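Local coordinates for 30S ribosomal protein S6 (Aquifex aeolicus, PDB 2J5A) that probably binds 16S ribosomal RNA together with protein bS18 as a structural component of the small ribosomal subunit, at residues Met25-Phe29 with Arg65-Val69. Sequence-based numbering, arbitrary orientation.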
loop_
_atom_site.group_PDB
_atom_site.type_symbol
_atom_site.label_atom_id
_atom_site.label_comp_id
_atom_site.label_asym_id
_atom_site.label_seq_id
_atom_site.Cartn_x
_atom_site.Cartn_y
_atom_site.Cartn_z
ATOM N N MET A 25 2.488 11.903 -6.261
ATOM C CA MET A 25 2.823 10.563 -5.805
ATOM C C MET A 25 2.996 10.523 -4.296
ATOM O O MET A 25 2.418 9.674 -3.631
ATOM C CB MET A 25 4.084 10.048 -6.501
ATOM C CG MET A 25 3.845 9.649 -7.946
ATOM S SD MET A 25 5.367 9.496 -8.899
ATOM C CE MET A 25 4.729 9.029 -10.497
ATOM N N LYS A 26 3.772 11.454 -3.752
ATOM C CA LYS A 26 3.981 11.500 -2.305
ATOM C C LYS A 26 2.674 11.767 -1.556
ATOM O O LYS A 26 2.435 11.183 -0.519
ATOM C CB LYS A 26 5.038 12.545 -1.938
ATOM C CG LYS A 26 6.479 12.151 -2.274
ATOM C CD LYS A 26 6.987 11.106 -1.290
ATOM C CE LYS A 26 8.482 11.249 -1.030
ATOM N NZ LYS A 26 8.998 10.076 -0.258
ATOM N N LYS A 27 1.835 12.639 -2.098
ATOM C CA LYS A 27 0.508 12.925 -1.538
ATOM C C LYS A 27 -0.380 11.670 -1.527
ATOM O O LYS A 27 -0.996 11.352 -0.514
ATOM C CB LYS A 27 -0.154 14.054 -2.345
ATOM C CG LYS A 27 -1.530 14.520 -1.840
ATOM C CD LYS A 27 -1.441 15.447 -0.645
ATOM C CE LYS A 27 -2.803 15.567 0.090
ATOM N NZ LYS A 27 -2.924 16.858 0.883
ATOM N N LYS A 28 -0.442 10.974 -2.660
ATOM C CA LYS A 28 -1.090 9.665 -2.749
ATOM C C LYS A 28 -0.666 8.701 -1.627
ATOM O O LYS A 28 -1.504 8.109 -0.969
ATOM C CB LYS A 28 -0.799 9.018 -4.093
ATOM C CG LYS A 28 -1.606 7.755 -4.348
ATOM C CD LYS A 28 -2.665 7.931 -5.413
ATOM C CE LYS A 28 -3.947 8.540 -4.875
ATOM N NZ LYS A 28 -4.950 8.640 -6.001
ATOM N N PHE A 29 0.628 8.564 -1.410
ATOM C CA PHE A 29 1.136 7.740 -0.320
ATOM C C PHE A 29 0.610 8.167 1.052
ATOM O O PHE A 29 0.176 7.320 1.841
ATOM C CB PHE A 29 2.658 7.767 -0.319
ATOM C CG PHE A 29 3.299 6.739 0.567
ATOM C CD1 PHE A 29 2.667 5.522 0.856
ATOM C CD2 PHE A 29 4.566 6.950 1.053
ATOM C CE1 PHE A 29 3.276 4.580 1.634
ATOM C CE2 PHE A 29 5.192 5.986 1.816
ATOM C CZ PHE A 29 4.543 4.806 2.110
ATOM N N ARG A 65 5.316 4.128 -10.005
ATOM C CA ARG A 65 5.870 4.482 -8.705
ATOM C C ARG A 65 5.384 3.514 -7.597
ATOM O O ARG A 65 4.180 3.443 -7.305
ATOM C CB ARG A 65 5.492 5.922 -8.346
ATOM C CG ARG A 65 5.986 6.358 -6.974
ATOM C CD ARG A 65 7.499 6.235 -6.838
ATOM N NE ARG A 65 7.966 7.084 -5.754
ATOM C CZ ARG A 65 8.190 8.394 -5.868
ATOM N NH1 ARG A 65 8.016 9.020 -7.023
ATOM N NH2 ARG A 65 8.605 9.074 -4.814
ATOM N N TYR A 66 6.335 2.817 -6.970
ATOM C CA TYR A 66 6.044 1.801 -5.977
ATOM C C TYR A 66 6.263 2.297 -4.579
ATOM O O TYR A 66 7.332 2.813 -4.266
ATOM C CB TYR A 66 6.921 0.558 -6.186
ATOM C CG TYR A 66 6.407 -0.415 -7.228
ATOM C CD1 TYR A 66 6.765 -0.282 -8.555
ATOM C CD2 TYR A 66 5.593 -1.467 -6.881
ATOM C CE1 TYR A 66 6.314 -1.165 -9.524
ATOM C CE2 TYR A 66 5.140 -2.365 -7.837
ATOM C CZ TYR A 66 5.515 -2.201 -9.159
ATOM O OH TYR A 66 5.087 -3.072 -10.118
ATOM N N PHE A 67 5.239 2.112 -3.743
ATOM C CA PHE A 67 5.319 2.328 -2.310
ATOM C C PHE A 67 4.963 1.028 -1.569
ATOM O O PHE A 67 4.228 0.195 -2.080
ATOM C CB PHE A 67 4.358 3.436 -1.845
ATOM C CG PHE A 67 4.641 4.801 -2.421
ATOM C CD1 PHE A 67 5.655 5.592 -1.903
ATOM C CD2 PHE A 67 3.856 5.320 -3.443
ATOM C CE1 PHE A 67 5.907 6.823 -2.403
ATOM C CE2 PHE A 67 4.107 6.584 -3.946
ATOM C CZ PHE A 67 5.149 7.331 -3.433
ATOM N N LEU A 68 5.451 0.910 -0.336
ATOM C CA LEU A 68 5.191 -0.235 0.540
ATOM C C LEU A 68 4.919 0.281 1.935
ATOM O O LEU A 68 5.664 1.132 2.430
ATOM C CB LEU A 68 6.415 -1.177 0.584
ATOM C CG LEU A 68 6.345 -2.475 1.407
ATOM C CD1 LEU A 68 7.322 -3.482 0.829
ATOM C CD2 LEU A 68 6.589 -2.265 2.918
ATOM N N VAL A 69 3.863 -0.248 2.562
ATOM C CA VAL A 69 3.520 0.096 3.952
ATOM C C VAL A 69 3.141 -1.184 4.741
ATOM O O VAL A 69 2.480 -2.094 4.218
ATOM C CB VAL A 69 2.422 1.223 4.021
ATOM C CG1 VAL A 69 1.063 0.708 3.648
ATOM C CG2 VAL A 69 2.379 1.889 5.420
#
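F29 and F67 lie in an offset stack, ring centroids 4.4 Å apart and planes inclined by 17°, and this pair makes the dense middle of a helix-on-sheet contact. The overlap is reciprocal. CB of F29 sits over the centre of the F67 ring, 3.8 Å from its centroid, while CB of F67 rests on the face of the F29 ring. In F29, CG anti to the backbone N (chi1 -168°) sends the ring down toward the strand and onto F67, where CE1 brings an edge to CB of V69 at 4.2 Å. The other end of the F67 ring runs under the helix backbone, CE2 lying 3.5 Å from O of M25, an oxygen already engaged by N of F29. Helix 22-38 packs here on strand 63-73 of the antiparallel sheet, as in the split beta-alpha-beta (ferredoxin-like) fold of S6. An alanine in place of F67 would probably leave one face of F29 without its stacking partner and open a gap beneath the helix. Beyond the rings the contact turns from aromatic to polar, a thioether against a charged group. SD of M25 lies 3.3 Å from NH1 of R65, a close packing contact, and CB of M25 lies over one face of the R65 guanidinium, whose NH1 and NH2 form salt bridges to E22 and D48. Towards solvent, exposed K26 merely brushes R65, CE to NH2 4.4 Å; D48 also pairs with NZ of K26, probably offsetting the two like charges.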